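Pesticidal crystal protein Cry4Aa (Bacillus thuringiensis, PDB 2C9K) binds to midgut epithelial cells of insects and promotes their colloid-osmotic lysis, acting as a pore-forming toxin against mosquito larvae. Local coordinates at residues 329-332 and 333-336; 347-350 and 351-354; 490-493 and 494-497. All coordinates share one frame; numbering follows the deposited sequence.

Interaction 1: 329-332 and 333-336; sequences QKSS and VFGN
Val333 follows Ser332 directly and turns its branches back along the opposite flank of the chain from the neighbouring phenyl ring. Its CG1 stands opposite the backbone N (chi1 176°), which leaves CG2 beside that N and facing the extended Lys330; the gap from Lys330 CE to Val333 CG2 is 4.4 Å, a loose apolar approach on the surface. Lys330 also makes a cation-pi contact with Tyr317. Phe334 is the more involved partner, for its ring folds back over Ser332 and comes near Ser331. One ring face receives Ser332 CB, 4.4 Å from Phe334 CZ, while Ser331 OG approaches obliquely, 3.8 Å from Phe334 CE1. Ser332 O lies beside the rim, 3.4 Å from Phe334 CD1, on the same side of the ring as Ser332 CB. That oxygen also accepts a hydrogen bond from Ser331 OG at 3.0 Å, the donor lying 18° from the carbonyl plane. Since Ser331 OG in turn accepts from Asn318 N, the hydroxyl ties the break in strand 329-335 to the adjacent strand 313-322. These strands form a beta hairpin, and 329-335 is its interrupted second arm, an outer arm of a four-stranded Greek-key sheet in the beta-prism domain of the three-domain Cry toxins. From the backbone pairing of Ser331 with Asn318 to that of Asn336 with Thr314, it spends one residue more than strand 313-322, as at a bulge. The Phe334 ring also meets that of His316, planes about 25° apart, and strand 432-440 adds Phe436, Lys438 and Ser439. At Gly335 the backbone takes a positive phi, and the chain then rejoins its partner through a backbone bond between Asn336 and Thr314.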
# COMPACT_ATOMS: atom_id res chain seq x y z
N GLN A 329 18.67 -11.72 -8.16
CA GLN A 329 18.73 -12.66 -7.05
C GLN A 329 17.75 -13.81 -7.26
O GLN A 329 16.76 -13.67 -8.00
CB GLN A 329 18.40 -11.96 -5.72
CG GLN A 329 19.28 -10.76 -5.39
CD GLN A 329 18.73 -9.93 -4.22
OE1 GLN A 329 18.51 -8.72 -4.35
NE2 GLN A 329 18.50 -10.59 -3.09
N LYS A 330 18.01 -14.94 -6.62
CA LYS A 330 17.14 -16.10 -6.76
C LYS A 330 16.53 -16.45 -5.40
O LYS A 330 17.18 -16.30 -4.37
CB LYS A 330 17.95 -17.28 -7.29
CG LYS A 330 17.16 -18.56 -7.48
CD LYS A 330 18.10 -19.72 -7.70
CE LYS A 330 17.36 -21.03 -7.87
NZ LYS A 330 18.30 -22.17 -8.08
N SER A 331 15.29 -16.90 -5.41
CA SER A 331 14.62 -17.25 -4.17
C SER A 331 14.88 -18.70 -3.81
O SER A 331 15.67 -19.38 -4.46
CB SER A 331 13.11 -17.05 -4.30
OG SER A 331 12.57 -18.07 -5.10
N SER A 332 14.19 -19.17 -2.77
CA SER A 332 14.34 -20.56 -2.35
C SER A 332 13.56 -21.40 -3.34
O SER A 332 12.75 -20.87 -4.10
CB SER A 332 13.76 -20.78 -0.95
OG SER A 332 14.57 -20.17 0.04
N VAL A 333 13.82 -22.69 -3.36
CA VAL A 333 13.08 -23.55 -4.26
C VAL A 333 12.00 -24.17 -3.41
O VAL A 333 12.24 -25.15 -2.71
CB VAL A 333 13.97 -24.66 -4.86
CG1 VAL A 333 13.13 -25.60 -5.71
CG2 VAL A 333 15.07 -24.05 -5.71
N PHE A 334 10.81 -23.58 -3.43
CA PHE A 334 9.70 -24.11 -2.66
C PHE A 334 9.26 -25.41 -3.32
O PHE A 334 9.67 -25.70 -4.44
CB PHE A 334 8.55 -23.11 -2.63
CG PHE A 334 8.96 -21.72 -2.23
CD1 PHE A 334 9.48 -20.84 -3.17
CD2 PHE A 334 8.83 -21.29 -0.91
CE1 PHE A 334 9.86 -19.54 -2.81
CE2 PHE A 334 9.21 -20.00 -0.55
CZ PHE A 334 9.73 -19.13 -1.50
N GLY A 335 8.42 -26.18 -2.63
CA GLY A 335 7.94 -27.43 -3.19
C GLY A 335 8.86 -28.62 -2.94
O GLY A 335 9.76 -28.56 -2.10
N ASN A 336 8.64 -29.70 -3.68
CA ASN A 336 9.46 -30.89 -3.52
C ASN A 336 10.16 -31.18 -4.84
O ASN A 336 9.74 -32.04 -5.60
CB ASN A 336 8.58 -32.07 -3.12
CG ASN A 336 9.39 -33.28 -2.75
OD1 ASN A 336 8.84 -34.32 -2.38
ND2 ASN A 336 10.71 -33.17 -2.83

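Interaction 2: 347-350 and 351-354; sequences GLAT and NIYI
A type II beta turn runs from Ala349 to Ile352, with Thr350 and Asn351 at its corners. Asn351 sits in the left-handed region, at positive phi, as the third residue of such a turn does. The closing bond from Ile352 N to Ala349 O is weak: it measures 3.3 Å and is bent to 129° at the hydrogen. Apolar contacts accompany this weak bond. Ile352 straddles the turn with its two branches. Its CG2, opposite the backbone N, reaches back to Leu348, where it lies 3.4 Å from Leu348 CD2, and the two side chains pass at a slant. The other branch curls the opposite way and brings Ile352 CD1 to 4.1 Å from Ala349 CB. Leu348 divides its methyls in a similar fashion, since its second one, CD1, meets Ile354 CD1 at 3.7 Å with the side chains nearly perpendicular. Leu348 thus touches Ile352, the last turn residue, and Ile354 in the strand that follows. Tyr353, whose CB points away from the first segment, lays one ring face against Asn351 C, 3.6 Å from the ring plane and offset toward the rim. The phenol completes that arrangement, for Tyr353 OH donates to Asn351 OD1 at 3.1 Å, from well above the amide's carbonyl plane (41° out of it) and therefore off the lone pairs. The loop carries the chain from strand 342-347, at one margin of a four-stranded antiparallel sheet, into strand 353-362, an inner strand of the next sheet of the beta prism. Leu348, Ile352 and Ile354 all pack on Ile380 of strand 373-381, and Ile354 also touches Leu299 of strand 294-303, while Tyr353 is backed by Trp295 and by Ile433 of strand 432-440.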
# COMPACT_ATOMS: atom_id res chain seq x y z
N GLY A 347 9.97 -15.51 -18.27
CA GLY A 347 10.74 -14.32 -17.97
C GLY A 347 9.94 -13.04 -18.11
O GLY A 347 8.82 -13.06 -18.61
N LEU A 348 10.53 -11.93 -17.67
CA LEU A 348 9.88 -10.63 -17.73
C LEU A 348 10.92 -9.52 -17.83
O LEU A 348 11.82 -9.44 -17.01
CB LEU A 348 9.01 -10.41 -16.49
CG LEU A 348 7.81 -11.34 -16.28
CD1 LEU A 348 7.23 -11.14 -14.89
CD2 LEU A 348 6.75 -11.05 -17.34
N ALA A 349 10.79 -8.66 -18.83
CA ALA A 349 11.73 -7.55 -19.00
C ALA A 349 11.25 -6.36 -18.20
O ALA A 349 10.23 -6.43 -17.52
CB ALA A 349 11.85 -7.17 -20.47
N THR A 350 11.98 -5.26 -18.26
CA THR A 350 11.59 -4.08 -17.52
C THR A 350 10.32 -3.50 -18.13
O THR A 350 10.13 -3.49 -19.34
CB THR A 350 12.69 -3.02 -17.53
OG1 THR A 350 13.96 -3.67 -17.36
CG2 THR A 350 12.49 -2.03 -16.37
N ASN A 351 9.44 -3.00 -17.26
CA ASN A 351 8.17 -2.42 -17.68
C ASN A 351 7.22 -3.46 -18.28
O ASN A 351 6.36 -3.14 -19.11
CB ASN A 351 8.43 -1.28 -18.67
CG ASN A 351 9.11 -0.09 -18.01
OD1 ASN A 351 8.61 0.46 -17.02
ND2 ASN A 351 10.26 0.30 -18.54
N ILE A 352 7.39 -4.71 -17.86
CA ILE A 352 6.55 -5.83 -18.27
C ILE A 352 6.10 -6.52 -16.97
O ILE A 352 6.89 -7.19 -16.29
CB ILE A 352 7.30 -6.83 -19.18
CG1 ILE A 352 7.31 -6.34 -20.63
CG2 ILE A 352 6.63 -8.20 -19.11
CD1 ILE A 352 8.25 -5.21 -20.90
N TYR A 353 4.83 -6.34 -16.61
CA TYR A 353 4.31 -6.90 -15.38
C TYR A 353 3.12 -7.83 -15.49
O TYR A 353 2.37 -7.81 -16.47
CB TYR A 353 3.95 -5.75 -14.43
CG TYR A 353 4.91 -4.59 -14.48
CD1 TYR A 353 4.60 -3.43 -15.19
CD2 TYR A 353 6.15 -4.66 -13.84
CE1 TYR A 353 5.50 -2.37 -15.25
CE2 TYR A 353 7.05 -3.61 -13.90
CZ TYR A 353 6.72 -2.46 -14.61
OH TYR A 353 7.63 -1.43 -14.70
N ILE A 354 2.95 -8.64 -14.46
CA ILE A 354 1.83 -9.57 -14.38
C ILE A 354 0.79 -8.86 -13.51
O ILE A 354 1.07 -8.54 -12.35
CB ILE A 354 2.28 -10.91 -13.73
CG1 ILE A 354 3.36 -11.56 -14.59
CG2 ILE A 354 1.12 -11.86 -13.60
CD1 ILE A 354 4.04 -12.77 -13.96

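Interaction 3: 490-493 and 494-497; sequences QGPG and HTGG
A single water, water 1, joins the two halves of this loop: it accepts from Gly493 N at 2.8 Å and from Thr495 N at 3.0 Å, and gives a weak bond to Gly497 O. The same carbonyl oxygen is held more firmly by the threonine, whose hydroxyl donates from Thr495 OG1 to Gly497 O at 2.7 Å. A third group reaches Gly497 O from across the loop, a CA-H...O contact from Gly491 CA at 3.5 Å. Water, hydroxyl and CH donor converging on one oxygen bring the loop's ends together, and Gly491 can come this near because it carries no side chain. Pro492 touches both His494 and Thr495. Its CG sits over one face of the imidazole, 3.9 Å from the ring centroid of His494 and 25° off the normal, a CH-pi contact displaced toward NE2. The histidine gets there by placing CG between its own N and carbonyl carbon (chi1 52°), which swings the ring back over the proline. Leu563 O then fixes its rotation by accepting from His494 NE2. Farther round the proline ring, Pro492 CD approaches Thr495 OG1 at 3.8 Å. Gly493 and Gly496 both adopt positive phi, which suits the tight bends as the chain reverses. Charged groups grip the backbone from outside: Lys202 binds Pro492 O, and Lys604 binds Thr495 O. His494 also rests on Thr194 and Val198 of helix 183-208. The whole is a glycine-rich hairpin loop, bridged by a water, between the antiparallel strands 487-489 and 499-501; it belongs to the beta-sandwich domain that ends the active toxin fragment and packs, through that helix, against the helical bundle of the N-terminal, pore-forming domain.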
# COMPACT_ATOMS: atom_id res chain seq x y z
N GLN A 490 9.58 -3.71 9.72
CA GLN A 490 8.16 -3.59 9.42
C GLN A 490 7.69 -2.15 9.65
O GLN A 490 8.03 -1.53 10.66
CB GLN A 490 7.40 -4.54 10.35
CG GLN A 490 5.96 -4.23 10.52
CD GLN A 490 5.12 -4.93 9.50
OE1 GLN A 490 5.24 -4.69 8.30
NE2 GLN A 490 4.25 -5.82 9.97
N GLY A 491 6.90 -1.62 8.72
CA GLY A 491 6.40 -0.27 8.87
C GLY A 491 5.37 -0.23 9.98
O GLY A 491 4.81 -1.27 10.34
N PRO A 492 5.10 0.95 10.56
CA PRO A 492 4.12 1.08 11.65
C PRO A 492 2.66 0.97 11.20
O PRO A 492 1.75 0.77 12.02
CB PRO A 492 4.45 2.45 12.24
CG PRO A 492 4.90 3.21 11.05
CD PRO A 492 5.79 2.22 10.33
N GLY A 493 2.43 1.09 9.90
CA GLY A 493 1.08 0.97 9.41
C GLY A 493 0.61 2.15 8.61
O GLY A 493 -0.29 2.02 7.78
N HIS A 494 1.24 3.31 8.82
CA HIS A 494 0.82 4.51 8.11
C HIS A 494 1.84 5.12 7.14
O HIS A 494 1.61 6.19 6.59
CB HIS A 494 0.40 5.56 9.14
CG HIS A 494 1.42 5.80 10.21
ND1 HIS A 494 2.45 6.70 10.05
CD2 HIS A 494 1.57 5.25 11.43
CE1 HIS A 494 3.21 6.68 11.14
NE2 HIS A 494 2.69 5.81 11.99
N THR A 495 2.96 4.44 6.91
CA THR A 495 3.96 4.98 6.00
C THR A 495 3.82 4.39 4.59
O THR A 495 4.52 4.81 3.67
CB THR A 495 5.39 4.72 6.51
OG1 THR A 495 5.58 3.32 6.72
CG2 THR A 495 5.63 5.48 7.80
N GLY A 496 2.92 3.43 4.44
CA GLY A 496 2.73 2.82 3.13
C GLY A 496 3.67 1.67 2.84
O GLY A 496 3.57 1.05 1.78
N GLY A 497 4.58 1.39 3.76
CA GLY A 497 5.52 0.30 3.57
C GLY A 497 6.55 0.25 4.67
O GLY A 497 6.44 0.97 5.65
O HOH W 1 3.62 1.51 7.40

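Overall arrangement
The three contacts follow one another along the chain, none enclosing another. Interactions 1 and 2 share the central beta-prism domain: 329-336 forms an outer arm of its first Greek-key sheet, and 347-354 leads from the last strand of that sheet into the second. Their centres are about 20 Å apart and their nearest atoms about 11 Å. Interaction 3 belongs to the beta-sandwich domain, C-terminal in the active toxin fragment, its centre about 27 Å from each of the others but only about 9 Å from that of the whole chain. The series therefore runs from the surface of the domain generally linked to receptor recognition to the junction with the pore-forming helices.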